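Local coordinates for protein enoyl-CoA hydratase subunit II (Geobacillus kaustophilus, PDB 2EJ5) that probably catalyses the hydration of enoyl-CoA thioesters, as a crotonase-family lyase associated with phenylacetic acid catabolism, at residues G11-L16 with R195-P200; F118-E123 with E187-F192; K37-A42 with M87-H92. All coordinates share one frame; numbering follows the deposited sequence.

Contact 1 of 3, residues G11-L16 with R195-P200; sequences GQVAWL and RLSAMP
Ser197, near the C-terminal end of the helix that begins at 185, packs against Gln12 and Val13 where strand 13-18 of the crotonase-fold sheet begins. The side chain of Ser197 is directed toward the start of the strand, and its CB does most of the touching. It lies 3.8 Å from the carbonyl O of Gln12, and it also meets one methyl of Val13, with CB of Ser197 4.0 Å from CG1 of Val13. The same methyl stands equally near the hydroxyl, so CG1 of Val13 lies alongside both atoms of the serine side chain.

Val13 presents this branch from the flank rather than head-on, its first torsion nearly eclipsed at 4°, an unusual setting that is probably strained if the model is right; its other methyl, CG2, is turned to one face of Trp15, offset toward the rim of the rings. Gln12 directs its CB toward the serine, and CB of Gln12 comes to 4.3 Å from CB of Ser197, while the rest of the glutamine chain extends beyond Ser197.

No direct hydrogen bond joins the two segments. The OG of Ser197 sits between its own backbone N and carbonyl carbon (chi1 85°), a rotation that suits a hydrogen bond back to the carbonyl O of Glu194 in the preceding part of the helix. This bond holds the rotation of the hydroxyl, and Cys50 of the neighbouring strand 50-55 also touches the serine side chain. Farther along the chain, Met199 and Pro200 pack on Ile132 and Gly135 of a second subunit. Polar linkage across the contact is left to one water: it accepts from the backbone N of Gln12 at 2.7 Å and donates to OG of Ser197 at 3.0 Å.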
ATOM      1  N   GLY A  11       0.147 -20.470 -29.785  1.00 29.56           N
ATOM      2  CA  GLY A  11       1.146 -21.155 -28.990  1.00 28.79           C
ATOM      3  C   GLY A  11       0.411 -21.568 -27.743  1.00 28.75           C
ATOM      4  O   GLY A  11      -0.565 -22.318 -27.816  1.00 29.26           O
ATOM      5  N   GLN A  12       0.864 -21.056 -26.597  1.00 27.39           N
ATOM      6  CA  GLN A  12       0.138 -21.259 -25.348  1.00 25.87           C
ATOM      7  C   GLN A  12      -0.344 -19.955 -24.719  1.00 24.81           C
ATOM      8  O   GLN A  12      -0.545 -19.883 -23.507  1.00 24.65           O
ATOM      9  CB  GLN A  12       0.975 -22.060 -24.395  1.00 25.13           C
ATOM     10  CG  GLN A  12       1.365 -23.391 -25.033  1.00 25.26           C
ATOM     11  CD  GLN A  12       1.759 -24.395 -24.023  1.00 21.21           C
ATOM     12  OE1 GLN A  12       0.979 -25.269 -23.674  1.00 27.10           O
ATOM     13  NE2 GLN A  12       2.972 -24.277 -23.525  1.00 19.90           N
ATOM     14  N   VAL A  13      -0.515 -18.939 -25.554  1.00 23.31           N
ATOM     15  CA  VAL A  13      -1.126 -17.721 -25.090  1.00 23.43           C
ATOM     16  C   VAL A  13      -2.475 -17.447 -25.724  1.00 22.76           C
ATOM     17  O   VAL A  13      -2.636 -17.521 -26.967  1.00 22.75           O
ATOM     18  CB  VAL A  13      -0.143 -16.461 -24.939  1.00 24.65           C
ATOM     19  CG1 VAL A  13       1.292 -16.706 -25.404  1.00 23.24           C
ATOM     20  CG2 VAL A  13      -0.748 -15.102 -25.357  1.00 23.57           C
ATOM     21  N   ALA A  14      -3.454 -17.201 -24.857  1.00 19.95           N
ATOM     22  CA  ALA A  14      -4.761 -16.740 -25.316  1.00 19.33           C
ATOM     23  C   ALA A  14      -4.743 -15.231 -25.495  1.00 19.00           C
ATOM     24  O   ALA A  14      -4.509 -14.474 -24.545  1.00 19.52           O
ATOM     25  CB  ALA A  14      -5.891 -17.197 -24.350  1.00 19.03           C
ATOM     26  N   TRP A  15      -4.968 -14.800 -26.726  1.00 18.62           N
ATOM     27  CA  TRP A  15      -5.029 -13.413 -27.100  1.00 20.14           C
ATOM     28  C   TRP A  15      -6.514 -13.031 -27.073  1.00 21.01           C
ATOM     29  O   TRP A  15      -7.331 -13.529 -27.878  1.00 23.54           O
ATOM     30  CB  TRP A  15      -4.391 -13.209 -28.471  1.00 20.63           C
ATOM     31  CG  TRP A  15      -2.904 -13.494 -28.458  1.00 20.38           C
ATOM     32  CD1 TRP A  15      -2.276 -14.734 -28.575  1.00 22.16           C
ATOM     33  CD2 TRP A  15      -1.861 -12.533 -28.281  1.00 18.42           C
ATOM     34  NE1 TRP A  15      -0.912 -14.579 -28.484  1.00 21.49           N
ATOM     35  CE2 TRP A  15      -0.628 -13.242 -28.311  1.00 21.58           C
ATOM     36  CE3 TRP A  15      -1.844 -11.140 -28.095  1.00 19.87           C
ATOM     37  CZ2 TRP A  15       0.605 -12.595 -28.164  1.00 21.96           C
ATOM     38  CZ3 TRP A  15      -0.630 -10.497 -27.949  1.00 21.31           C
ATOM     39  CH2 TRP A  15       0.591 -11.230 -27.991  1.00 21.43           C
ATOM     40  N   LEU A  16      -6.881 -12.213 -26.098  1.00 20.01           N
ATOM     41  CA  LEU A  16      -8.257 -11.739 -25.956  1.00 20.19           C
ATOM     42  C   LEU A  16      -8.271 -10.300 -26.434  1.00 20.58           C
ATOM     43  O   LEU A  16      -7.777  -9.362 -25.774  1.00 19.45           O
ATOM     44  CB  LEU A  16      -8.743 -11.952 -24.496  1.00 19.92           C
ATOM     45  CG  LEU A  16     -10.267 -11.939 -24.231  1.00 19.74           C
ATOM     46  CD1 LEU A  16     -10.628 -12.378 -22.812  1.00 20.16           C
ATOM     47  CD2 LEU A  16     -10.911 -10.598 -24.589  1.00 19.76           C
ATOM     48  N   ARG A 195       7.090 -15.425 -22.806  1.00 17.86           N
ATOM     49  CA  ARG A 195       7.953 -15.665 -21.668  1.00 18.12           C
ATOM     50  C   ARG A 195       7.156 -16.144 -20.443  1.00 17.43           C
ATOM     51  O   ARG A 195       7.575 -17.070 -19.775  1.00 16.56           O
ATOM     52  CB  ARG A 195       8.762 -14.414 -21.348  1.00 18.62           C
ATOM     53  CG  ARG A 195       9.283 -14.402 -19.965  1.00 22.90           C
ATOM     54  CD  ARG A 195      10.022 -13.105 -19.659  1.00 29.68           C
ATOM     55  NE  ARG A 195      10.750 -13.238 -18.395  1.00 30.18           N
ATOM     56  CZ  ARG A 195      11.223 -12.216 -17.684  1.00 33.22           C
ATOM     57  NH1 ARG A 195      11.044 -10.959 -18.100  1.00 36.79           N
ATOM     58  NH2 ARG A 195      11.873 -12.452 -16.554  1.00 31.98           N
ATOM     59  N   LEU A 196       6.003 -15.522 -20.155  1.00 16.20           N
ATOM     60  CA  LEU A 196       5.137 -15.993 -19.047  1.00 16.40           C
ATOM     61  C   LEU A 196       4.542 -17.367 -19.332  1.00 16.85           C
ATOM     62  O   LEU A 196       4.465 -18.227 -18.428  1.00 16.24           O
ATOM     63  CB  LEU A 196       3.994 -15.017 -18.828  1.00 15.57           C
ATOM     64  CG  LEU A 196       4.379 -13.716 -18.106  1.00 19.44           C
ATOM     65  CD1 LEU A 196       3.297 -12.685 -18.344  1.00 20.04           C
ATOM     66  CD2 LEU A 196       4.487 -14.026 -16.621  1.00 17.41           C
ATOM     67  N   SER A 197       4.150 -17.581 -20.600  1.00 16.60           N
ATOM     68  CA  SER A 197       3.508 -18.854 -20.993  1.00 18.10           C
ATOM     69  C   SER A 197       4.449 -20.066 -20.859  1.00 18.85           C
ATOM     70  O   SER A 197       4.004 -21.233 -20.878  1.00 19.34           O
ATOM     71  CB  SER A 197       2.895 -18.740 -22.395  1.00 17.68           C
ATOM     72  OG  SER A 197       3.882 -19.002 -23.388  1.00 21.66           O
ATOM     73  N   ALA A 198       5.748 -19.777 -20.681  1.00 18.69           N
ATOM     74  CA  ALA A 198       6.760 -20.805 -20.492  1.00 18.88           C
ATOM     75  C   ALA A 198       7.096 -21.085 -19.029  1.00 19.12           C
ATOM     76  O   ALA A 198       7.830 -22.024 -18.724  1.00 17.83           O
ATOM     77  CB  ALA A 198       8.062 -20.423 -21.261  1.00 20.48           C
ATOM     78  N   MET A 199       6.565 -20.264 -18.118  1.00 18.38           N
ATOM     79  CA  MET A 199       6.886 -20.389 -16.698  1.00 18.03           C
ATOM     80  C   MET A 199       5.979 -21.436 -16.045  1.00 17.56           C
ATOM     81  O   MET A 199       5.039 -21.932 -16.706  1.00 18.86           O
ATOM     82  CB  MET A 199       6.704 -19.001 -16.020  1.00 18.28           C
ATOM     83  CG  MET A 199       7.577 -17.906 -16.600  1.00 19.33           C
ATOM     84  SD  MET A 199       7.707 -16.511 -15.456  1.00 19.41           S
ATOM     85  CE  MET A 199       8.852 -17.208 -14.243  1.00 24.67           C
ATOM     86  N   PRO A 200       6.254 -21.809 -14.775  1.00 16.85           N
ATOM     87  CA  PRO A 200       5.419 -22.804 -14.057  1.00 16.59           C
ATOM     88  C   PRO A 200       4.033 -22.251 -13.741  1.00 16.52           C
ATOM     89  O   PRO A 200       3.793 -21.690 -12.671  1.00 15.93           O
ATOM     90  CB  PRO A 200       6.185 -23.046 -12.754  1.00 15.15           C
ATOM     91  CG  PRO A 200       7.573 -22.592 -13.041  1.00 15.88           C
ATOM     92  CD  PRO A 200       7.380 -21.376 -13.929  1.00 16.29           C
TER
HETATM   93  O   HOH W   1       3.186 -19.692 -26.189  1.00 28.65           O

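Contact 2 of 3, residues F118-E123 with E187-F192; sequences FRLLSE and EEVKQF
Phe192 of helix 185-197 reaches down onto strand 118-122 and meets Leu120 and Phe118 in turn. The helix runs nearly antiparallel to the strand, at 167°, and packs on one face of the central sheet of the crotonase fold. With CG anti to the backbone N (chi1 -171°), the ring is carried away from the helix toward the strand. At its root, CB of Phe192 touches the CD1 methyl of Leu120 at 3.9 Å. The next atoms, CG and CD2, lie against both methyls of Leu120, CD1 of Leu120 being 3.8 Å from CD2 of Phe192. The other methyl sits over the ring: CD2 of Leu120 stands 4.0 Å from the ring centroid of Phe192, almost on the normal, a CH-pi contact over the face. Farther out, CE2 meets CB and CG of Phe118, and CZ of Phe192 ends 3.7 Å from CD1 of Phe118. Here the edge of Phe192 is driven into the face of Phe118, a T-shaped pair with planes at 78°. Nearer the helix axis, CG2 of Val189 completes the patch on CD1 of Leu120, 4.1 Å away.

An alanine in place of Phe192 is likely to leave the face of Phe118 without its edge partner and CD2 of Leu120 without the ring it lies over, opening a gap between helix and strand. Leu161 of a second subunit also packs on Phe192. No hydrogen bond crosses between the segments, so their cohesion rests on dispersion, shape and the weak electrostatics of C-H groups set against aromatic faces.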
ATOM      1  N   PHE A 118      -0.182  -7.671 -15.116  1.00 16.24           N
ATOM      2  CA  PHE A 118       0.865  -6.830 -15.695  1.00 16.17           C
ATOM      3  C   PHE A 118       0.208  -5.871 -16.667  1.00 15.88           C
ATOM      4  O   PHE A 118      -0.826  -6.233 -17.283  1.00 16.77           O
ATOM      5  CB  PHE A 118       1.876  -7.693 -16.469  1.00 16.87           C
ATOM      6  CG  PHE A 118       2.515  -8.787 -15.646  1.00 16.91           C
ATOM      7  CD1 PHE A 118       3.643  -8.513 -14.848  1.00 18.22           C
ATOM      8  CD2 PHE A 118       2.016 -10.083 -15.678  1.00 14.43           C
ATOM      9  CE1 PHE A 118       4.262  -9.497 -14.091  1.00 15.21           C
ATOM     10  CE2 PHE A 118       2.632 -11.089 -14.929  1.00 18.36           C
ATOM     11  CZ  PHE A 118       3.769 -10.799 -14.131  1.00 18.34           C
ATOM     12  N   ARG A 119       0.776  -4.667 -16.809  1.00 13.55           N
ATOM     13  CA  ARG A 119       0.263  -3.637 -17.728  1.00 13.55           C
ATOM     14  C   ARG A 119       1.442  -3.159 -18.591  1.00 14.13           C
ATOM     15  O   ARG A 119       2.389  -2.556 -18.068  1.00 15.28           O
ATOM     16  CB  ARG A 119      -0.320  -2.419 -16.968  1.00 13.55           C
ATOM     17  CG  ARG A 119      -1.772  -2.618 -16.383  1.00 12.10           C
ATOM     18  CD  ARG A 119      -2.122  -1.603 -15.261  1.00 13.04           C
ATOM     19  NE  ARG A 119      -1.297  -1.970 -14.124  1.00 12.25           N
ATOM     20  CZ  ARG A 119      -1.531  -3.037 -13.365  1.00 14.50           C
ATOM     21  NH1 ARG A 119      -2.598  -3.786 -13.590  1.00 12.75           N
ATOM     22  NH2 ARG A 119      -0.700  -3.368 -12.391  1.00 12.45           N
ATOM     23  N   LEU A 120       1.413  -3.503 -19.880  1.00 13.55           N
ATOM     24  CA  LEU A 120       2.438  -3.073 -20.815  1.00 14.01           C
ATOM     25  C   LEU A 120       1.798  -1.921 -21.547  1.00 14.58           C
ATOM     26  O   LEU A 120       0.797  -2.112 -22.226  1.00 15.79           O
ATOM     27  CB  LEU A 120       2.783  -4.200 -21.816  1.00 13.04           C
ATOM     28  CG  LEU A 120       3.206  -5.559 -21.270  1.00 12.86           C
ATOM     29  CD1 LEU A 120       3.465  -6.573 -22.424  1.00 16.87           C
ATOM     30  CD2 LEU A 120       4.484  -5.416 -20.376  1.00 13.54           C
ATOM     31  N   LEU A 121       2.367  -0.739 -21.411  1.00 15.59           N
ATOM     32  CA  LEU A 121       1.780   0.429 -22.035  1.00 18.33           C
ATOM     33  C   LEU A 121       2.599   0.778 -23.281  1.00 19.10           C
ATOM     34  O   LEU A 121       3.813   0.903 -23.211  1.00 18.70           O
ATOM     35  CB  LEU A 121       1.775   1.599 -21.073  1.00 18.39           C
ATOM     36  CG  LEU A 121       0.571   1.802 -20.131  1.00 23.32           C
ATOM     37  CD1 LEU A 121       0.059   0.578 -19.393  1.00 16.93           C
ATOM     38  CD2 LEU A 121       0.963   2.902 -19.151  1.00 26.23           C
ATOM     39  N   SER A 122       1.918   0.908 -24.406  1.00 20.35           N
ATOM     40  CA  SER A 122       2.552   1.464 -25.587  1.00 21.60           C
ATOM     41  C   SER A 122       2.907   2.908 -25.293  1.00 22.06           C
ATOM     42  O   SER A 122       2.298   3.533 -24.411  1.00 21.04           O
ATOM     43  CB  SER A 122       1.599   1.379 -26.766  1.00 20.79           C
ATOM     44  OG  SER A 122       1.929   2.400 -27.667  1.00 24.35           O
ATOM     45  N   GLU A 123       3.868   3.486 -26.023  1.00 22.52           N
ATOM     46  CA  GLU A 123       4.239   4.866 -25.703  1.00 24.47           C
ATOM     47  C   GLU A 123       3.098   5.868 -25.920  1.00 23.37           C
ATOM     48  O   GLU A 123       3.147   6.977 -25.398  1.00 23.38           O
ATOM     49  CB  GLU A 123       5.526   5.319 -26.413  1.00 24.64           C
ATOM     50  CG  GLU A 123       5.439   5.477 -27.897  1.00 27.91           C
ATOM     51  CD  GLU A 123       6.815   5.850 -28.534  1.00 30.69           C
ATOM     52  OE1 GLU A 123       7.463   6.837 -28.064  1.00 35.77           O
ATOM     53  OE2 GLU A 123       7.228   5.162 -29.503  1.00 34.36           O
ATOM     54  N   GLU A 187       6.136  -7.031 -31.150  1.00 22.28           N
ATOM     55  CA  GLU A 187       7.126  -8.048 -30.794  1.00 20.73           C
ATOM     56  C   GLU A 187       7.369  -8.109 -29.293  1.00 20.00           C
ATOM     57  O   GLU A 187       7.496  -9.196 -28.737  1.00 20.20           O
ATOM     58  CB  GLU A 187       8.466  -7.844 -31.531  1.00 20.82           C
ATOM     59  CG  GLU A 187       9.527  -8.877 -31.149  1.00 19.61           C
ATOM     60  CD  GLU A 187       9.270 -10.272 -31.704  1.00 23.85           C
ATOM     61  OE1 GLU A 187       8.360 -10.465 -32.543  1.00 27.85           O
ATOM     62  OE2 GLU A 187       9.993 -11.198 -31.294  1.00 25.84           O
ATOM     63  N   GLU A 188       7.446  -6.964 -28.636  1.00 19.72           N
ATOM     64  CA  GLU A 188       7.718  -6.983 -27.184  1.00 20.73           C
ATOM     65  C   GLU A 188       6.570  -7.551 -26.377  1.00 19.66           C
ATOM     66  O   GLU A 188       6.804  -8.247 -25.371  1.00 20.05           O
ATOM     67  CB  GLU A 188       8.060  -5.603 -26.664  1.00 20.96           C
ATOM     68  CG  GLU A 188       9.302  -5.064 -27.254  1.00 27.29           C
ATOM     69  CD  GLU A 188      10.473  -5.212 -26.342  1.00 36.47           C
ATOM     70  OE1 GLU A 188      10.643  -6.300 -25.707  1.00 38.66           O
ATOM     71  OE2 GLU A 188      11.227  -4.212 -26.268  1.00 42.08           O
ATOM     72  N   VAL A 189       5.336  -7.220 -26.784  1.00 18.59           N
ATOM     73  CA  VAL A 189       4.153  -7.833 -26.196  1.00 18.99           C
ATOM     74  C   VAL A 189       4.177  -9.355 -26.378  1.00 19.24           C
ATOM     75  O   VAL A 189       4.038 -10.102 -25.408  1.00 18.76           O
ATOM     76  CB  VAL A 189       2.829  -7.224 -26.765  1.00 19.20           C
ATOM     77  CG1 VAL A 189       1.641  -8.002 -26.294  1.00 18.49           C
ATOM     78  CG2 VAL A 189       2.717  -5.756 -26.362  1.00 15.16           C
ATOM     79  N   LYS A 190       4.350  -9.826 -27.615  1.00 19.33           N
ATOM     80  CA  LYS A 190       4.417 -11.272 -27.805  1.00 19.65           C
ATOM     81  C   LYS A 190       5.531 -11.934 -27.001  1.00 18.30           C
ATOM     82  O   LYS A 190       5.308 -12.976 -26.433  1.00 19.01           O
ATOM     83  CB  LYS A 190       4.378 -11.730 -29.293  1.00 20.59           C
ATOM     84  CG  LYS A 190       5.606 -11.596 -30.112  1.00 24.43           C
ATOM     85  CD  LYS A 190       5.511 -12.415 -31.471  1.00 21.09           C
ATOM     86  CE  LYS A 190       5.931 -13.879 -31.339  1.00 26.72           C
ATOM     87  NZ  LYS A 190       6.106 -14.512 -32.698  1.00 27.02           N
ATOM     88  N   GLN A 191       6.714 -11.338 -26.932  1.00 18.13           N
ATOM     89  CA  GLN A 191       7.801 -11.988 -26.194  1.00 18.86           C
ATOM     90  C   GLN A 191       7.507 -12.057 -24.673  1.00 18.23           C
ATOM     91  O   GLN A 191       7.849 -13.034 -24.010  1.00 17.32           O
ATOM     92  CB  GLN A 191       9.130 -11.240 -26.421  1.00 19.37           C
ATOM     93  CG  GLN A 191       9.653 -11.282 -27.881  1.00 18.52           C
ATOM     94  CD  GLN A 191      11.114 -10.847 -27.975  1.00 21.65           C
ATOM     95  OE1 GLN A 191      11.664 -10.677 -29.080  1.00 24.71           O
ATOM     96  NE2 GLN A 191      11.752 -10.663 -26.819  1.00 21.49           N
ATOM     97  N   PHE A 192       6.882 -11.002 -24.135  1.00 18.18           N
ATOM     98  CA  PHE A 192       6.533 -10.961 -22.691  1.00 18.38           C
ATOM     99  C   PHE A 192       5.501 -12.050 -22.390  1.00 18.13           C
ATOM    100  O   PHE A 192       5.663 -12.826 -21.457  1.00 17.12           O
ATOM    101  CB  PHE A 192       6.013  -9.548 -22.311  1.00 18.59           C
ATOM    102  CG  PHE A 192       5.839  -9.338 -20.816  1.00 20.21           C
ATOM    103  CD1 PHE A 192       6.921  -8.973 -20.028  1.00 22.86           C
ATOM    104  CD2 PHE A 192       4.586  -9.486 -20.218  1.00 18.34           C
ATOM    105  CE1 PHE A 192       6.766  -8.772 -18.650  1.00 26.63           C
ATOM    106  CE2 PHE A 192       4.414  -9.305 -18.834  1.00 21.65           C
ATOM    107  CZ  PHE A 192       5.499  -8.944 -18.053  1.00 22.77           C
TER

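Contact 3 of 3, residues K37-A42 with M87-H92; sequences KALKQA and MKALHH
Leu39 and Ala89 mark the closest backbone approach of helices 29-44 and 75-92, which run side by side at 21° with their axes 9.0 Å apart. Leu39 does the reaching. Its CG lies anti to the carbonyl carbon (chi1 -69°) and its chi2 is extended at 174°, which pushes CD1 across to the other helix. There CD1 of Leu39 brushes CB of Ala89 at 4.2 Å. Leu90 meets it with its CB and its backbone N, both 3.7 Å from CD1 of Leu39; its own branch turns off, CG anti to the backbone N, toward Leu112 and Ala115 of helix 108-115. On the outer flank, the extended chain of Lys40 passes Ala89, its CG 4.2 Å from CB of Ala89.

At the end of helix 75-92, the imidazole of His92 folds back: ND1 of His92 donates to O of Lys88 at 2.6 Å, while the backbone N of His92 reaches that oxygen from the opposite face of the carbonyl plane. His91 stacks on Phe219 of a third subunit. This near-parallel packing of helices 29-44 and 75-92 is part of the helical layer over the sheet of the crotonase fold, where Leu39 also touches Leu16 of strand 13-18.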
ATOM      1  N   LYS A  37     -17.053 -15.248 -20.550  1.00 22.96           N
ATOM      2  CA  LYS A  37     -16.934 -16.588 -21.144  1.00 22.81           C
ATOM      3  C   LYS A  37     -15.499 -16.947 -21.585  1.00 22.19           C
ATOM      4  O   LYS A  37     -15.021 -18.044 -21.305  1.00 21.71           O
ATOM      5  CB  LYS A  37     -17.895 -16.686 -22.340  1.00 24.34           C
ATOM      6  CG  LYS A  37     -18.011 -18.096 -22.937  1.00 27.81           C
ATOM      7  CD  LYS A  37     -19.212 -18.174 -23.882  1.00 34.47           C
ATOM      8  CE  LYS A  37     -19.337 -19.547 -24.546  1.00 37.39           C
ATOM      9  NZ  LYS A  37     -18.176 -19.834 -25.461  1.00 40.84           N
ATOM     10  N   ALA A  38     -14.840 -16.012 -22.259  1.00 21.38           N
ATOM     11  CA  ALA A  38     -13.485 -16.204 -22.779  1.00 22.54           C
ATOM     12  C   ALA A  38     -12.499 -16.392 -21.612  1.00 22.42           C
ATOM     13  O   ALA A  38     -11.642 -17.260 -21.665  1.00 22.30           O
ATOM     14  CB  ALA A  38     -13.089 -15.012 -23.609  1.00 21.79           C
ATOM     15  N   LEU A  39     -12.643 -15.584 -20.542  1.00 22.50           N
ATOM     16  CA  LEU A  39     -11.751 -15.724 -19.377  1.00 20.94           C
ATOM     17  C   LEU A  39     -11.927 -17.054 -18.733  1.00 21.58           C
ATOM     18  O   LEU A  39     -10.974 -17.658 -18.302  1.00 20.32           O
ATOM     19  CB  LEU A  39     -11.964 -14.625 -18.332  1.00 21.11           C
ATOM     20  CG  LEU A  39     -11.544 -13.211 -18.732  1.00 21.68           C
ATOM     21  CD1 LEU A  39     -11.968 -12.231 -17.642  1.00 23.45           C
ATOM     22  CD2 LEU A  39     -10.027 -13.073 -19.126  1.00 19.11           C
ATOM     23  N   LYS A  40     -13.169 -17.534 -18.663  1.00 22.71           N
ATOM     24  CA  LYS A  40     -13.428 -18.818 -18.020  1.00 24.55           C
ATOM     25  C   LYS A  40     -12.881 -19.939 -18.923  1.00 23.82           C
ATOM     26  O   LYS A  40     -12.353 -20.919 -18.427  1.00 24.36           O
ATOM     27  CB  LYS A  40     -14.942 -18.992 -17.719  1.00 25.59           C
ATOM     28  CG  LYS A  40     -15.531 -17.958 -16.718  1.00 27.55           C
ATOM     29  CD  LYS A  40     -17.064 -18.056 -16.618  1.00 26.58           C
ATOM     30  CE  LYS A  40     -17.631 -17.189 -15.462  1.00 28.98           C
ATOM     31  NZ  LYS A  40     -19.166 -17.233 -15.299  1.00 34.18           N
ATOM     32  N   GLN A  41     -12.978 -19.742 -20.231  1.00 24.64           N
ATOM     33  CA  GLN A  41     -12.446 -20.665 -21.258  1.00 26.96           C
ATOM     34  C   GLN A  41     -10.920 -20.802 -21.063  1.00 25.78           C
ATOM     35  O   GLN A  41     -10.402 -21.899 -20.809  1.00 24.38           O
ATOM     36  CB  GLN A  41     -12.771 -20.091 -22.639  1.00 26.92           C
ATOM     37  CG  GLN A  41     -12.513 -20.968 -23.885  1.00 29.93           C
ATOM     38  CD  GLN A  41     -13.286 -20.443 -25.136  1.00 31.62           C
ATOM     39  OE1 GLN A  41     -14.108 -19.501 -25.041  1.00 35.30           O
ATOM     40  NE2 GLN A  41     -13.017 -21.056 -26.313  1.00 34.68           N
ATOM     41  N   ALA A  42     -10.234 -19.658 -21.118  1.00 25.23           N
ATOM     42  CA  ALA A  42      -8.784 -19.606 -20.853  1.00 24.74           C
ATOM     43  C   ALA A  42      -8.385 -20.267 -19.545  1.00 24.59           C
ATOM     44  O   ALA A  42      -7.407 -21.015 -19.492  1.00 25.00           O
ATOM     45  CB  ALA A  42      -8.294 -18.160 -20.917  1.00 25.49           C
ATOM     46  N   MET A  87     -15.665  -9.066 -13.954  1.00 18.77           N
ATOM     47  CA  MET A  87     -14.609  -8.771 -12.983  1.00 19.25           C
ATOM     48  C   MET A  87     -14.388  -9.915 -12.022  1.00 19.78           C
ATOM     49  O   MET A  87     -13.252 -10.149 -11.613  1.00 20.61           O
ATOM     50  CB  MET A  87     -14.854  -7.409 -12.268  1.00 19.07           C
ATOM     51  CG  MET A  87     -15.003  -6.186 -13.270  1.00 17.08           C
ATOM     52  SD  MET A  87     -13.711  -5.941 -14.526  1.00 14.63           S
ATOM     53  CE  MET A  87     -12.294  -5.676 -13.460  1.00 16.00           C
ATOM     54  N   LYS A  88     -15.432 -10.677 -11.686  1.00 20.09           N
ATOM     55  CA  LYS A  88     -15.243 -11.864 -10.834  1.00 20.81           C
ATOM     56  C   LYS A  88     -14.502 -12.956 -11.580  1.00 20.89           C
ATOM     57  O   LYS A  88     -13.646 -13.629 -10.999  1.00 20.22           O
ATOM     58  CB  LYS A  88     -16.566 -12.435 -10.308  1.00 21.51           C
ATOM     59  CG  LYS A  88     -17.308 -11.471  -9.409  1.00 24.05           C
ATOM     60  CD  LYS A  88     -18.527 -12.127  -8.831  1.00 25.91           C
ATOM     61  CE  LYS A  88     -19.006 -11.310  -7.678  1.00 30.49           C
ATOM     62  NZ  LYS A  88     -20.443 -11.635  -7.360  1.00 30.51           N
ATOM     63  N   ALA A  89     -14.840 -13.152 -12.867  1.00 21.09           N
ATOM     64  CA  ALA A  89     -14.091 -14.124 -13.680  1.00 21.42           C
ATOM     65  C   ALA A  89     -12.607 -13.730 -13.731  1.00 20.53           C
ATOM     66  O   ALA A  89     -11.737 -14.567 -13.552  1.00 21.90           O
ATOM     67  CB  ALA A  89     -14.657 -14.227 -15.119  1.00 19.85           C
ATOM     68  N   LEU A  90     -12.321 -12.465 -14.000  1.00 21.03           N
ATOM     69  CA  LEU A  90     -10.913 -12.022 -14.050  1.00 19.20           C
ATOM     70  C   LEU A  90     -10.260 -12.235 -12.707  1.00 19.40           C
ATOM     71  O   LEU A  90      -9.150 -12.737 -12.614  1.00 19.09           O
ATOM     72  CB  LEU A  90     -10.816 -10.569 -14.511  1.00 19.77           C
ATOM     73  CG  LEU A  90      -9.453  -9.894 -14.714  1.00 20.11           C
ATOM     74  CD1 LEU A  90      -8.513 -10.740 -15.625  1.00 19.65           C
ATOM     75  CD2 LEU A  90      -9.662  -8.466 -15.279  1.00 18.12           C
ATOM     76  N   HIS A  91     -10.963 -11.867 -11.650  1.00 19.53           N
ATOM     77  CA  HIS A  91     -10.384 -11.855 -10.305  1.00 19.94           C
ATOM     78  C   HIS A  91     -10.080 -13.277  -9.842  1.00 20.96           C
ATOM     79  O   HIS A  91      -9.110 -13.501  -9.130  1.00 20.42           O
ATOM     80  CB  HIS A  91     -11.348 -11.098  -9.358  1.00 19.35           C
ATOM     81  CG  HIS A  91     -10.860 -10.967  -7.952  1.00 18.47           C
ATOM     82  ND1 HIS A  91     -11.025 -11.957  -7.016  1.00 19.59           N
ATOM     83  CD2 HIS A  91     -10.173  -9.977  -7.331  1.00 20.10           C
ATOM     84  CE1 HIS A  91     -10.490 -11.578  -5.869  1.00 19.84           C
ATOM     85  NE2 HIS A  91      -9.964 -10.383  -6.032  1.00 21.00           N
ATOM     86  N   HIS A  92     -10.878 -14.252 -10.277  1.00 21.49           N
ATOM     87  CA  HIS A  92     -10.630 -15.638  -9.891  1.00 22.74           C
ATOM     88  C   HIS A  92      -9.752 -16.407 -10.883  1.00 21.51           C
ATOM     89  O   HIS A  92      -9.343 -17.484 -10.576  1.00 21.99           O
ATOM     90  CB  HIS A  92     -11.942 -16.403  -9.634  1.00 24.02           C
ATOM     91  CG  HIS A  92     -12.766 -15.831  -8.514  1.00 29.26           C
ATOM     92  ND1 HIS A  92     -13.368 -14.588  -8.584  1.00 33.40           N
ATOM     93  CD2 HIS A  92     -13.116 -16.346  -7.308  1.00 34.86           C
ATOM     94  CE1 HIS A  92     -14.034 -14.354  -7.469  1.00 35.89           C
ATOM     95  NE2 HIS A  92     -13.907 -15.408  -6.680  1.00 36.15           N
TER

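Contacts 1 and 2 share helix 185-197 and one face of the central sheet: contact 2 uses the first half of the helix, contact 1 the region of its C-terminal end. They touch through Trp15 with Val189 and Lys190, and Leu196 with Phe118, and both border the second subunit. Contact 3 joins two helices instead; its helix 29-44 meets strand 13-18 through Leu16 with Ala38 and Leu39, and its other helix borders a third subunit. Contacts 1 and 2 are buried, contact 3 only partly. Contact 2 is aromatic and wholly apolar, contact 1 is smaller and bridged by water, and contact 3 is aliphatic with a lysine at its margin, about 9 Å from contact 2 by nearest atoms.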